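Local coordinates for hypothetical conserved protein, GK1056 (Geobacillus kaustophilus, PDB 2QYH), which is of uncharacterised function but, as a haloacid dehalogenase-like hydrolase, is probably a magnesium-binding phosphatase, at residues V222-A227 against K240-E245; F8-T13 against V39-G44. All coordinates share one frame; numbering follows the deposited sequence.

Interaction 1: V222-A227 against K240-E245; sequences VAMGNA and KPVDKE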
loop_
_atom_site.group_PDB
_atom_site.type_symbol
_atom_site.label_atom_id
_atom_site.label_comp_id
_atom_site.label_asym_id
_atom_site.label_seq_id
_atom_site.Cartn_x
_atom_site.Cartn_y
_atom_site.Cartn_z
ATOM N N VAL D 222 -15.806 18.715 -8.764
ATOM C CA VAL D 222 -15.173 19.549 -7.760
ATOM C C VAL D 222 -13.662 19.588 -7.929
ATOM O O VAL D 222 -12.995 18.552 -7.891
ATOM C CB VAL D 222 -15.491 19.051 -6.346
ATOM C CG1 VAL D 222 -14.896 19.999 -5.320
ATOM C CG2 VAL D 222 -16.993 18.947 -6.165
ATOM N N ALA D 223 -13.130 20.789 -8.128
ATOM C CA ALA D 223 -11.691 20.978 -8.277
ATOM C C ALA D 223 -11.147 21.374 -6.913
ATOM O O ALA D 223 -11.818 22.067 -6.155
ATOM C CB ALA D 223 -11.397 22.082 -9.287
HETATM N N MSE D 224 -9.934 20.935 -6.601
HETATM C CA MSE D 224 -9.283 21.273 -5.331
HETATM C C MSE D 224 -8.694 22.690 -5.393
HETATM O O MSE D 224 -8.311 23.145 -6.464
HETATM C CB MSE D 224 -8.125 20.308 -5.073
HETATM C CG MSE D 224 -8.487 18.817 -5.189
HETATM SE SE MSE D 224 -9.705 18.264 -3.663
HETATM C CE MSE D 224 -8.449 18.245 -2.082
ATOM N N GLY D 225 -8.567 23.330 -4.229
ATOM C CA GLY D 225 -8.003 24.661 -4.119
ATOM C C GLY D 225 -6.766 24.949 -4.961
ATOM O O GLY D 225 -6.687 26.017 -5.580
ATOM N N ASN D 226 -5.783 24.058 -5.008
ATOM C CA ASN D 226 -4.613 24.363 -5.823
ATOM C C ASN D 226 -4.577 23.603 -7.133
ATOM O O ASN D 226 -3.503 23.215 -7.606
ATOM C CB ASN D 226 -3.312 24.116 -5.025
ATOM C CG ASN D 226 -3.201 25.023 -3.816
ATOM O OD1 ASN D 226 -3.656 26.170 -3.854
ATOM N ND2 ASN D 226 -2.603 24.524 -2.740
ATOM N N ALA D 227 -5.739 23.407 -7.738
ATOM C CA ALA D 227 -5.785 22.689 -9.004
ATOM C C ALA D 227 -5.464 23.603 -10.192
ATOM O O ALA D 227 -5.616 24.821 -10.109
ATOM C CB ALA D 227 -7.182 22.058 -9.201
ATOM N N LYS D 240 -11.353 24.075 -1.014
ATOM C CA LYS D 240 -10.062 24.505 -0.501
ATOM C C LYS D 240 -8.967 23.539 -0.913
ATOM O O LYS D 240 -9.242 22.474 -1.456
ATOM C CB LYS D 240 -10.121 24.627 1.021
ATOM C CG LYS D 240 -11.201 25.578 1.479
ATOM C CD LYS D 240 -11.236 25.711 2.976
ATOM C CE LYS D 240 -12.439 26.539 3.394
ATOM N NZ LYS D 240 -12.568 26.659 4.876
ATOM N N PRO D 241 -7.700 23.915 -0.689
ATOM C CA PRO D 241 -6.586 23.035 -1.055
ATOM C C PRO D 241 -6.675 21.727 -0.267
ATOM O O PRO D 241 -7.355 21.660 0.763
ATOM C CB PRO D 241 -5.362 23.864 -0.681
ATOM C CG PRO D 241 -5.843 25.271 -0.896
ATOM C CD PRO D 241 -7.205 25.235 -0.260
ATOM N N VAL D 242 -5.985 20.694 -0.748
ATOM C CA VAL D 242 -6.013 19.390 -0.096
ATOM C C VAL D 242 -5.570 19.415 1.367
ATOM O O VAL D 242 -6.129 18.706 2.203
ATOM C CB VAL D 242 -5.148 18.371 -0.857
ATOM C CG1 VAL D 242 -3.689 18.813 -0.848
ATOM C CG2 VAL D 242 -5.307 16.988 -0.231
ATOM N N ASP D 243 -4.577 20.234 1.682
ATOM C CA ASP D 243 -4.092 20.307 3.053
ATOM C C ASP D 243 -4.872 21.300 3.913
ATOM O O ASP D 243 -4.449 21.643 5.012
ATOM C CB ASP D 243 -2.600 20.645 3.063
ATOM C CG ASP D 243 -2.307 22.003 2.479
ATOM O OD1 ASP D 243 -2.844 22.326 1.400
ATOM O OD2 ASP D 243 -1.525 22.749 3.096
ATOM N N LYS D 244 -6.016 21.751 3.413
ATOM C CA LYS D 244 -6.856 22.692 4.149
ATOM C C LYS D 244 -8.252 22.118 4.300
ATOM O O LYS D 244 -9.242 22.846 4.237
ATOM C CB LYS D 244 -6.933 24.032 3.416
ATOM C CG LYS D 244 -5.614 24.769 3.342
ATOM C CD LYS D 244 -5.118 25.113 4.730
ATOM C CE LYS D 244 -3.754 25.766 4.677
ATOM N NZ LYS D 244 -3.292 26.145 6.038
ATOM N N GLU D 245 -8.320 20.805 4.500
ATOM C CA GLU D 245 -9.586 20.103 4.652
ATOM C C GLU D 245 -10.431 20.278 3.392
ATOM O O GLU D 245 -11.661 20.339 3.455
ATOM C CB GLU D 245 -10.342 20.632 5.870
ATOM C CG GLU D 245 -9.507 20.693 7.136
ATOM C CD GLU D 245 -10.367 20.697 8.384
ATOM O OE1 GLU D 245 -11.472 21.280 8.337
ATOM O OE2 GLU D 245 -9.943 20.123 9.413
#

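Interaction 2: F8-T13 against V39-G44; sequences FDIDGT and VAIATG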
loop_
_atom_site.group_PDB
_atom_site.type_symbol
_atom_site.label_atom_id
_atom_site.label_comp_id
_atom_site.label_asym_id
_atom_site.label_seq_id
_atom_site.Cartn_x
_atom_site.Cartn_y
_atom_site.Cartn_z
ATOM N N PHE D 8 -13.057 9.886 -6.327
ATOM C CA PHE D 8 -11.875 10.639 -5.913
ATOM C C PHE D 8 -10.634 10.201 -6.661
ATOM O O PHE D 8 -10.397 9.009 -6.824
ATOM C CB PHE D 8 -11.589 10.419 -4.427
ATOM C CG PHE D 8 -12.672 10.896 -3.513
ATOM C CD1 PHE D 8 -12.725 12.228 -3.109
ATOM C CD2 PHE D 8 -13.629 10.008 -3.025
ATOM C CE1 PHE D 8 -13.718 12.668 -2.224
ATOM C CE2 PHE D 8 -14.619 10.436 -2.149
ATOM C CZ PHE D 8 -14.666 11.767 -1.743
ATOM N N ASP D 9 -9.842 11.159 -7.123
ATOM C CA ASP D 9 -8.589 10.826 -7.773
ATOM C C ASP D 9 -7.679 10.703 -6.551
ATOM O O ASP D 9 -8.050 11.168 -5.472
ATOM C CB ASP D 9 -8.129 11.960 -8.688
ATOM C CG ASP D 9 -6.814 11.650 -9.378
ATOM O OD1 ASP D 9 -6.679 10.528 -9.921
ATOM O OD2 ASP D 9 -5.922 12.531 -9.379
ATOM N N ILE D 10 -6.508 10.092 -6.689
ATOM C CA ILE D 10 -5.633 9.908 -5.534
ATOM C C ILE D 10 -4.708 11.083 -5.167
ATOM O O ILE D 10 -4.984 11.817 -4.207
ATOM C CB ILE D 10 -4.806 8.609 -5.699
ATOM C CG1 ILE D 10 -5.757 7.425 -5.881
ATOM C CG2 ILE D 10 -3.949 8.356 -4.476
ATOM C CD1 ILE D 10 -5.080 6.160 -6.355
ATOM N N ASP D 11 -3.622 11.269 -5.915
ATOM C CA ASP D 11 -2.677 12.345 -5.617
ATOM C C ASP D 11 -3.227 13.747 -5.817
ATOM O O ASP D 11 -3.760 14.075 -6.875
ATOM C CB ASP D 11 -1.410 12.205 -6.450
ATOM C CG ASP D 11 -0.598 10.994 -6.075
ATOM O OD1 ASP D 11 -0.692 10.539 -4.915
ATOM O OD2 ASP D 11 0.153 10.510 -6.946
ATOM N N GLY D 12 -3.071 14.578 -4.792
ATOM C CA GLY D 12 -3.557 15.941 -4.863
ATOM C C GLY D 12 -4.999 16.052 -4.410
ATOM O O GLY D 12 -5.475 17.145 -4.125
ATOM N N THR D 13 -5.699 14.922 -4.340
ATOM C CA THR D 13 -7.092 14.926 -3.919
ATOM C C THR D 13 -7.264 14.221 -2.578
ATOM O O THR D 13 -7.750 14.820 -1.624
ATOM C CB THR D 13 -7.987 14.246 -4.964
ATOM O OG1 THR D 13 -7.795 14.876 -6.236
ATOM C CG2 THR D 13 -9.451 14.354 -4.563
ATOM N N VAL D 39 -18.674 5.623 -2.102
ATOM C CA VAL D 39 -17.374 6.259 -2.206
ATOM C C VAL D 39 -16.473 5.384 -3.057
ATOM O O VAL D 39 -16.294 4.194 -2.779
ATOM C CB VAL D 39 -16.729 6.432 -0.829
ATOM C CG1 VAL D 39 -15.337 7.031 -0.974
ATOM C CG2 VAL D 39 -17.603 7.321 0.030
ATOM N N ALA D 40 -15.901 5.967 -4.096
ATOM C CA ALA D 40 -15.035 5.200 -4.972
ATOM C C ALA D 40 -13.875 6.034 -5.486
ATOM O O ALA D 40 -13.950 7.266 -5.560
ATOM C CB ALA D 40 -15.842 4.647 -6.148
ATOM N N ILE D 41 -12.794 5.344 -5.829
ATOM C CA ILE D 41 -11.612 5.989 -6.365
ATOM C C ILE D 41 -11.629 5.814 -7.881
ATOM O O ILE D 41 -12.053 4.778 -8.375
ATOM C CB ILE D 41 -10.338 5.334 -5.800
ATOM C CG1 ILE D 41 -10.156 5.744 -4.337
ATOM C CG2 ILE D 41 -9.126 5.703 -6.660
ATOM C CD1 ILE D 41 -8.973 5.065 -3.630
ATOM N N ALA D 42 -11.200 6.829 -8.618
ATOM C CA ALA D 42 -11.135 6.734 -10.077
ATOM C C ALA D 42 -9.705 7.103 -10.423
ATOM O O ALA D 42 -9.270 8.222 -10.153
ATOM C CB ALA D 42 -12.101 7.700 -10.733
ATOM N N THR D 43 -8.977 6.170 -11.021
ATOM C CA THR D 43 -7.579 6.417 -11.338
ATOM C C THR D 43 -7.083 5.632 -12.547
ATOM O O THR D 43 -7.734 4.699 -13.010
ATOM C CB THR D 43 -6.698 6.050 -10.124
ATOM O OG1 THR D 43 -5.325 6.332 -10.412
ATOM C CG2 THR D 43 -6.847 4.574 -9.799
ATOM N N GLY D 44 -5.920 6.023 -13.053
ATOM C CA GLY D 44 -5.346 5.326 -14.185
ATOM C C GLY D 44 -4.453 4.201 -13.694
ATOM O O GLY D 44 -3.990 3.371 -14.477
#

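Interaction 1: V222-A227 against K240-E245
Met224, modelled as selenomethionine, and Val242 meet obliquely, the terminal methyl of one laid against the base of the other's side chain: Met224 CE lies 3.5 Å from Val242 CB. Two successive bends, at chi2 (-69°) and chi3 (-73°), fold the Met224 chain so that its methyl reaches across although its CB is not directed at the loop. Farther out, the Asn226 amide crosses the Pro241 ring, with Asn226 ND2 3.5 Å from Pro241 CB and Asn226 OD1 near Pro241 CG. These are van der Waals contacts with ring carbons. Between the two pairs the backbones come close, Gly225 CA being 3.5 Å from Pro241 N. Here Gly225 N donates to Lys240 O over 3.0 Å; the bond is fairly straight at hydrogen (162°), but the donor stands well above the carbonyl plane, off the lone pairs of the oxygen. A type I beta turn from Met224 to Ala227, closed by Ala227 N to Met224 O, shapes this side and follows strand 220-223; the loop opposite leads from edge strand 237-238 into helix 246-253. Lys240 also makes a cation-pi contact with Tyr249 of that helix. The chemistry is therefore graded, from an apolar methyl contact at buried Met224, through one backbone bond, to an amide on proline at exposed Asn226, and it joins the loops that follow two neighbouring parallel strands, 220-223 and 237-238.

Interaction 2: F8-T13 against V39-G44
The carbonyl oxygen of Phe8 takes two groups of the adjacent strand: Ala42 N donates to Phe8 O at 2.9 Å, from above the carbonyl plane, and Ile41 CA makes a CA-H...O contact with Phe8 O at 3.3 Å. One step back, Phe8 N bonds to Ala40 O at 2.9 Å, with the donor in the carbonyl plane. Together the two bonds flank Ile41 in a parallel bridge between strands 5-8 and 38-42. The Phe8 ring, its CG anti to the carbonyl carbon (chi1 -63°), presents an edge to Val39, with Phe8 CE2 3.7 Å from Val39 CG1. Beyond the bridge, Ile10 CG1 lies 3.9 Å from Ile41 CG2, and Ile10 CD1 is near Thr43, whose OG1 is held by Arg45 N. Asp9 OD1 and Ala42 O, both acceptors, stand 3.5 Å apart; Lys184 NZ serves both, with a salt bridge to Asp9 OD1 and a weak hydrogen bond to Ala42 O. Asp9, Asp11 and Thr13 fit the DxDx(T/V) pattern of haloacid dehalogenase enzymes, in which it follows the first strand of a Rossmann-like core, and a glycerol lies near Thr43. The paired backbone sets the two strand ends side by side, and the shared lysine probably offsets repulsion between the two acceptors. Asp9 OD2 also lies close to Asp211 OD2, consistent with the magnesium binding assigned to the family.

Both interactions belong to the same mixed sheet, but interaction 2 joins two central neighbouring strands in the buried core, whereas interaction 1 lies at the surface, between loops that continue strands 220-223 and 237-238 near one margin. The chemistry follows: interaction 2 rests on a parallel bridge with two backbone bonds, with charged groups gathered at its end, while interaction 1 has a single backbone bond and relies on van der Waals packing. Their centres are about 14 Å apart, yet they touch directly, since Met224 CE packs 3.5 Å from Thr13 O and Val242 CB 3.5 Å from Gly12 O. Interaction 1 thereby borders the loop carrying the probable DxDx(T/V) motif that interaction 2 leads into.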